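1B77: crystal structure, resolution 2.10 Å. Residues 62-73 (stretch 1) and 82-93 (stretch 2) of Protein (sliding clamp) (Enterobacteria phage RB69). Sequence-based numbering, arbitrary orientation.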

ATOM      1  N   SER A  62      14.638   6.513 -10.076  1.00 24.34           N
ATOM      2  CA  SER A  62      14.366   6.509  -8.639  1.00 25.03           C
ATOM      3  C   SER A  62      15.598   6.983  -7.867  1.00 25.47           C
ATOM      4  O   SER A  62      15.490   7.713  -6.882  1.00 25.33           O
ATOM      5  CB  SER A  62      13.978   5.108  -8.168  1.00 24.73           C
ATOM      6  OG  SER A  62      12.756   4.711  -8.760  1.00 25.68           O
ATOM      7  N   ILE A  63      16.773   6.569  -8.323  1.00 25.84           N
ATOM      8  CA  ILE A  63      18.008   6.978  -7.672  1.00 26.62           C
ATOM      9  C   ILE A  63      18.205   8.501  -7.733  1.00 26.63           C
ATOM     10  O   ILE A  63      18.773   9.098  -6.816  1.00 26.05           O
ATOM     11  CB  ILE A  63      19.213   6.240  -8.308  1.00 26.95           C
ATOM     12  CG1 ILE A  63      19.541   5.001  -7.470  1.00 27.59           C
ATOM     13  CG2 ILE A  63      20.420   7.157  -8.438  1.00 27.33           C
ATOM     14  CD1 ILE A  63      19.944   5.318  -6.053  1.00 28.33           C
ATOM     15  N   LEU A  64      17.725   9.127  -8.803  1.00 26.76           N
ATOM     16  CA  LEU A  64      17.875  10.575  -8.940  1.00 27.28           C
ATOM     17  C   LEU A  64      17.022  11.302  -7.909  1.00 27.47           C
ATOM     18  O   LEU A  64      17.305  12.442  -7.549  1.00 27.58           O
ATOM     19  CB  LEU A  64      17.485  11.036 -10.354  1.00 26.81           C
ATOM     20  CG  LEU A  64      18.363  10.538 -11.507  1.00 26.91           C
ATOM     21  CD1 LEU A  64      17.808  11.033 -12.836  1.00 26.49           C
ATOM     22  CD2 LEU A  64      19.799  11.021 -11.306  1.00 26.86           C
ATOM     23  N   SER A  65      15.985  10.639  -7.423  1.00 27.91           N
ATOM     24  CA  SER A  65      15.110  11.262  -6.439  1.00 28.79           C
ATOM     25  C   SER A  65      15.806  11.402  -5.087  1.00 29.01           C
ATOM     26  O   SER A  65      15.354  12.168  -4.237  1.00 29.00           O
ATOM     27  CB  SER A  65      13.826  10.439  -6.267  1.00 28.57           C
ATOM     28  OG  SER A  65      14.081   9.256  -5.532  1.00 28.51           O
ATOM     29  N   LEU A  66      16.910  10.679  -4.904  1.00 29.65           N
ATOM     30  CA  LEU A  66      17.660  10.695  -3.647  1.00 30.37           C
ATOM     31  C   LEU A  66      18.800  11.704  -3.584  1.00 31.22           C
ATOM     32  O   LEU A  66      19.461  11.820  -2.556  1.00 31.26           O
ATOM     33  CB  LEU A  66      18.218   9.298  -3.352  1.00 30.02           C
ATOM     34  CG  LEU A  66      17.187   8.173  -3.209  1.00 30.18           C
ATOM     35  CD1 LEU A  66      17.894   6.850  -2.966  1.00 29.79           C
ATOM     36  CD2 LEU A  66      16.228   8.496  -2.065  1.00 29.44           C
ATOM     37  N   VAL A  67      19.044  12.425  -4.678  1.00 32.45           N
ATOM     38  CA  VAL A  67      20.120  13.421  -4.707  1.00 33.43           C
ATOM     39  C   VAL A  67      19.594  14.819  -5.042  1.00 34.45           C
ATOM     40  O   VAL A  67      18.421  14.985  -5.372  1.00 34.47           O
ATOM     41  CB  VAL A  67      21.207  13.040  -5.737  1.00 33.37           C
ATOM     42  CG1 VAL A  67      21.874  11.738  -5.329  1.00 33.07           C
ATOM     43  CG2 VAL A  67      20.589  12.904  -7.131  1.00 33.06           C
ATOM     44  N   SER A  68      20.464  15.821  -4.954  1.00 35.57           N
ATOM     45  CA  SER A  68      20.075  17.197  -5.255  1.00 37.07           C
ATOM     46  C   SER A  68      19.477  17.289  -6.653  1.00 37.98           C
ATOM     47  O   SER A  68      20.010  16.710  -7.608  1.00 38.01           O
ATOM     48  CB  SER A  68      21.289  18.129  -5.170  1.00 37.04           C
ATOM     49  OG  SER A  68      21.927  18.024  -3.910  1.00 37.75           O
ATOM     50  N   ASP A  69      18.376  18.026  -6.770  1.00 38.96           N
ATOM     51  CA  ASP A  69      17.691  18.195  -8.046  1.00 40.24           C
ATOM     52  C   ASP A  69      18.610  18.698  -9.162  1.00 40.64           C
ATOM     53  O   ASP A  69      18.310  18.519 -10.342  1.00 40.91           O
ATOM     54  CB  ASP A  69      16.511  19.160  -7.891  1.00 41.16           C
ATOM     55  CG  ASP A  69      15.541  18.730  -6.804  1.00 42.33           C
ATOM     56  OD1 ASP A  69      15.113  17.551  -6.815  1.00 42.67           O
ATOM     57  OD2 ASP A  69      15.201  19.573  -5.941  1.00 43.30           O
ATOM     58  N   ASP A  70      19.724  19.326  -8.799  1.00 40.90           N
ATOM     59  CA  ASP A  70      20.646  19.838  -9.802  1.00 41.27           C
ATOM     60  C   ASP A  70      21.899  18.973  -9.915  1.00 41.17           C
ATOM     61  O   ASP A  70      22.933  19.419 -10.422  1.00 41.19           O
ATOM     62  CB  ASP A  70      21.034  21.288  -9.480  1.00 42.24           C
ATOM     63  CG  ASP A  70      21.999  21.394  -8.318  1.00 43.14           C
ATOM     64  OD1 ASP A  70      21.685  20.863  -7.229  1.00 43.74           O
ATOM     65  OD2 ASP A  70      23.077  22.015  -8.496  1.00 43.89           O
ATOM     66  N   ALA A  71      21.802  17.733  -9.447  1.00 40.53           N
ATOM     67  CA  ALA A  71      22.932  16.821  -9.514  1.00 39.98           C
ATOM     68  C   ALA A  71      23.413  16.725 -10.960  1.00 39.50           C
ATOM     69  O   ALA A  71      22.622  16.524 -11.880  1.00 39.64           O
ATOM     70  CB  ALA A  71      22.529  15.444  -8.994  1.00 39.85           C
ATOM     71  N   GLU A  72      24.716  16.882 -11.151  1.00 38.88           N
ATOM     72  CA  GLU A  72      25.309  16.819 -12.475  1.00 38.45           C
ATOM     73  C   GLU A  72      25.608  15.362 -12.802  1.00 37.97           C
ATOM     74  O   GLU A  72      26.221  14.652 -12.002  1.00 37.76           O
ATOM     75  CB  GLU A  72      26.602  17.636 -12.490  1.00 38.95           C
ATOM     76  CG  GLU A  72      27.284  17.759 -13.842  1.00 40.03           C
ATOM     77  CD  GLU A  72      26.572  18.716 -14.794  1.00 40.41           C
ATOM     78  OE1 GLU A  72      26.291  19.869 -14.392  1.00 40.41           O
ATOM     79  OE2 GLU A  72      26.309  18.314 -15.950  1.00 40.48           O
ATOM     80  N   ILE A  73      25.162  14.906 -13.966  1.00 37.37           N
ATOM     81  CA  ILE A  73      25.421  13.530 -14.362  1.00 36.95           C
ATOM     82  C   ILE A  73      26.240  13.480 -15.644  1.00 36.67           C
ATOM     83  O   ILE A  73      25.961  14.199 -16.600  1.00 36.46           O
ATOM     84  CB  ILE A  73      24.109  12.734 -14.537  1.00 37.04           C
ATOM     85  CG1 ILE A  73      24.405  11.413 -15.243  1.00 36.96           C
ATOM     86  CG2 ILE A  73      23.090  13.559 -15.278  1.00 37.24           C
ATOM     87  CD1 ILE A  73      23.192  10.552 -15.481  1.00 37.42           C
ATOM     88  N   LYS A  82      28.215   8.679 -13.763  1.00 30.50           N
ATOM     89  CA  LYS A  82      28.507   9.325 -12.495  1.00 30.28           C
ATOM     90  C   LYS A  82      27.464  10.392 -12.176  1.00 29.75           C
ATOM     91  O   LYS A  82      27.128  11.216 -13.019  1.00 29.52           O
ATOM     92  CB  LYS A  82      29.895   9.976 -12.509  1.00 30.74           C
ATOM     93  CG  LYS A  82      30.163  10.792 -11.248  1.00 31.39           C
ATOM     94  CD  LYS A  82      31.507  11.504 -11.268  1.00 32.12           C
ATOM     95  CE  LYS A  82      31.648  12.420 -10.043  1.00 32.85           C
ATOM     96  NZ  LYS A  82      33.028  12.983  -9.898  1.00 33.05           N
ATOM     97  N   ILE A  83      26.960  10.367 -10.948  1.00 29.23           N
ATOM     98  CA  ILE A  83      25.971  11.336 -10.501  1.00 28.77           C
ATOM     99  C   ILE A  83      26.600  12.126  -9.359  1.00 29.23           C
ATOM    100  O   ILE A  83      26.740  11.620  -8.237  1.00 28.95           O
ATOM    101  CB  ILE A  83      24.694  10.639 -10.003  1.00 28.39           C
ATOM    102  CG1 ILE A  83      24.160   9.706 -11.096  1.00 28.08           C
ATOM    103  CG2 ILE A  83      23.646  11.679  -9.631  1.00 27.55           C
ATOM    104  CD1 ILE A  83      23.073   8.763 -10.624  1.00 28.08           C
ATOM    105  N   ALA A  84      26.983  13.365  -9.655  1.00 29.15           N
ATOM    106  CA  ALA A  84      27.635  14.231  -8.679  1.00 29.54           C
ATOM    107  C   ALA A  84      26.671  15.041  -7.821  1.00 29.75           C
ATOM    108  O   ALA A  84      25.957  15.907  -8.324  1.00 29.73           O
ATOM    109  CB  ALA A  84      28.612  15.168  -9.392  1.00 29.22           C
ATOM    110  N   ASP A  85      26.667  14.752  -6.523  1.00 29.91           N
ATOM    111  CA  ASP A  85      25.801  15.454  -5.572  1.00 30.32           C
ATOM    112  C   ASP A  85      26.681  16.333  -4.665  1.00 30.04           C
ATOM    113  O   ASP A  85      27.904  16.312  -4.784  1.00 29.76           O
ATOM    114  CB  ASP A  85      25.006  14.436  -4.750  1.00 30.86           C
ATOM    115  CG  ASP A  85      23.844  15.059  -4.007  1.00 31.79           C
ATOM    116  OD1 ASP A  85      23.449  16.193  -4.348  1.00 32.55           O
ATOM    117  OD2 ASP A  85      23.305  14.401  -3.093  1.00 32.45           O
ATOM    118  N   THR A  86      26.066  17.101  -3.768  1.00 30.20           N
ATOM    119  CA  THR A  86      26.819  17.995  -2.883  1.00 30.29           C
ATOM    120  C   THR A  86      28.034  17.358  -2.191  1.00 30.23           C
ATOM    121  O   THR A  86      29.169  17.756  -2.450  1.00 30.06           O
ATOM    122  CB  THR A  86      25.900  18.610  -1.809  1.00 30.61           C
ATOM    123  OG1 THR A  86      24.741  19.174  -2.442  1.00 30.91           O
ATOM    124  CG2 THR A  86      26.637  19.721  -1.052  1.00 30.42           C
ATOM    125  N   ARG A  87      27.807  16.378  -1.318  1.00 30.38           N
ATOM    126  CA  ARG A  87      28.915  15.721  -0.616  1.00 30.27           C
ATOM    127  C   ARG A  87      29.067  14.248  -0.979  1.00 29.27           C
ATOM    128  O   ARG A  87      29.842  13.532  -0.349  1.00 28.94           O
ATOM    129  CB  ARG A  87      28.731  15.777   0.902  1.00 31.99           C
ATOM    130  CG  ARG A  87      28.186  17.055   1.467  1.00 34.50           C
ATOM    131  CD  ARG A  87      26.749  16.835   1.894  1.00 36.72           C
ATOM    132  NE  ARG A  87      26.311  17.795   2.903  1.00 38.34           N
ATOM    133  CZ  ARG A  87      25.072  17.854   3.384  1.00 39.15           C
ATOM    134  NH1 ARG A  87      24.150  17.007   2.941  1.00 39.58           N
ATOM    135  NH2 ARG A  87      24.754  18.759   4.309  1.00 39.69           N
ATOM    136  N   SER A  88      28.328  13.782  -1.972  1.00 28.19           N
ATOM    137  CA  SER A  88      28.408  12.378  -2.337  1.00 27.34           C
ATOM    138  C   SER A  88      28.389  12.169  -3.834  1.00 27.10           C
ATOM    139  O   SER A  88      28.163  13.108  -4.606  1.00 27.31           O
ATOM    140  CB  SER A  88      27.248  11.614  -1.699  1.00 26.83           C
ATOM    141  OG  SER A  88      26.013  12.206  -2.061  1.00 25.96           O
ATOM    142  N   THR A  89      28.617  10.924  -4.234  1.00 26.59           N
ATOM    143  CA  THR A  89      28.636  10.546  -5.639  1.00 26.25           C
ATOM    144  C   THR A  89      27.941   9.188  -5.797  1.00 26.25           C
ATOM    145  O   THR A  89      28.114   8.285  -4.977  1.00 26.32           O
ATOM    146  CB  THR A  89      30.096  10.431  -6.151  1.00 26.18           C
ATOM    147  OG1 THR A  89      30.774  11.671  -5.935  1.00 26.55           O
ATOM    148  CG2 THR A  89      30.132  10.094  -7.634  1.00 26.00           C
ATOM    149  N   VAL A  90      27.140   9.054  -6.843  1.00 26.02           N
ATOM    150  CA  VAL A  90      26.458   7.800  -7.111  1.00 25.95           C
ATOM    151  C   VAL A  90      26.892   7.321  -8.483  1.00 26.30           C
ATOM    152  O   VAL A  90      26.819   8.069  -9.455  1.00 26.43           O
ATOM    153  CB  VAL A  90      24.912   7.959  -7.127  1.00 25.87           C
ATOM    154  CG1 VAL A  90      24.263   6.637  -7.548  1.00 24.98           C
ATOM    155  CG2 VAL A  90      24.404   8.392  -5.759  1.00 25.13           C
ATOM    156  N   TYR A  91      27.352   6.078  -8.566  1.00 26.66           N
ATOM    157  CA  TYR A  91      27.751   5.522  -9.847  1.00 26.93           C
ATOM    158  C   TYR A  91      26.665   4.553 -10.289  1.00 27.00           C
ATOM    159  O   TYR A  91      26.142   3.790  -9.478  1.00 27.28           O
ATOM    160  CB  TYR A  91      29.095   4.799  -9.735  1.00 27.73           C
ATOM    161  CG  TYR A  91      30.214   5.696  -9.269  1.00 28.40           C
ATOM    162  CD1 TYR A  91      30.791   6.630 -10.128  1.00 28.60           C
ATOM    163  CD2 TYR A  91      30.688   5.621  -7.963  1.00 28.63           C
ATOM    164  CE1 TYR A  91      31.816   7.472  -9.696  1.00 28.82           C
ATOM    165  CE2 TYR A  91      31.710   6.454  -7.521  1.00 29.01           C
ATOM    166  CZ  TYR A  91      32.270   7.375  -8.388  1.00 28.80           C
ATOM    167  OH  TYR A  91      33.273   8.199  -7.934  1.00 28.98           O
ATOM    168  N   TRP A  92      26.311   4.602 -11.571  1.00 26.57           N
ATOM    169  CA  TRP A  92      25.282   3.725 -12.117  1.00 26.18           C
ATOM    170  C   TRP A  92      25.833   3.044 -13.367  1.00 25.95           C
ATOM    171  O   TRP A  92      26.482   3.672 -14.197  1.00 25.91           O
ATOM    172  CB  TRP A  92      24.018   4.532 -12.447  1.00 26.29           C
ATOM    173  CG  TRP A  92      22.817   3.676 -12.746  1.00 25.89           C
ATOM    174  CD1 TRP A  92      22.454   3.160 -13.960  1.00 25.87           C
ATOM    175  CD2 TRP A  92      21.841   3.208 -11.806  1.00 25.56           C
ATOM    176  NE1 TRP A  92      21.317   2.402 -13.832  1.00 25.41           N
ATOM    177  CE2 TRP A  92      20.920   2.413 -12.520  1.00 25.55           C
ATOM    178  CE3 TRP A  92      21.662   3.382 -10.424  1.00 25.73           C
ATOM    179  CZ2 TRP A  92      19.825   1.794 -11.906  1.00 25.07           C
ATOM    180  CZ3 TRP A  92      20.571   2.759  -9.807  1.00 25.54           C
ATOM    181  CH2 TRP A  92      19.670   1.974 -10.552  1.00 25.42           C
ATOM    182  N   PRO A  93      25.582   1.740 -13.516  1.00 25.66           N
ATOM    183  CA  PRO A  93      26.093   1.030 -14.688  1.00 25.36           C
ATOM    184  C   PRO A  93      25.567   1.459 -16.051  1.00 25.34           C
ATOM    185  O   PRO A  93      24.376   1.721 -16.224  1.00 24.67           O
ATOM    186  CB  PRO A  93      25.749  -0.421 -14.377  1.00 25.36           C
ATOM    187  CG  PRO A  93      24.469  -0.290 -13.620  1.00 25.27           C
ATOM    188  CD  PRO A  93      24.790   0.835 -12.665  1.00 25.54           C
TER
HETATM  189  O   HOH W   1      28.753  13.948 -13.003  1.00 34.71           O

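Ile83 lies at the apolar centre of this contact. Its CD1 is 3.8 Å from Ile63 CG2 and 4.0 Å from Leu64 CD2. Its other branch, CG2, lies 4.0 Å from Ala71 CB and 4.1 Å from Val67 CG2. Ile63 points toward the second stretch and touches both of its strands, Ile83 on one and Val90 and Trp92 on the other. Ile63 CG2 is 4.0 Å from Val90 CG1, and Ile63 CG1 packs obliquely on the Trp92 ring, 3.4 Å from CZ3. Val67 also meets Val90, with CG1 4.2 Å from Val90 CG2.

Beyond this cluster the backbones pair as antiparallel strands. Ala84 N donates to Glu72 O at 2.8 Å, and Glu72 N donates to Ala84 O at 3.2 Å. Ile73 and Ile83 form the next, non-hydrogen-bonded pair, where Ile73 CA approaches Lys82 O at 3.2 Å in a CA-H...O contact. A water donates to Glu72 O (2.8 Å) and Lys82 O (3.2 Å), bridging the two strands.

The polar edge centres on Asp85. Its OD1 accepts from Ser68 N at 3.1 Å and from Ser68 OG at a very short 2.4 Å. One carboxylate oxygen thus holds both the backbone and the side chain of Ser68. Thr86 N adds a weak bond to Asp85 OD1 at 2.8 Å.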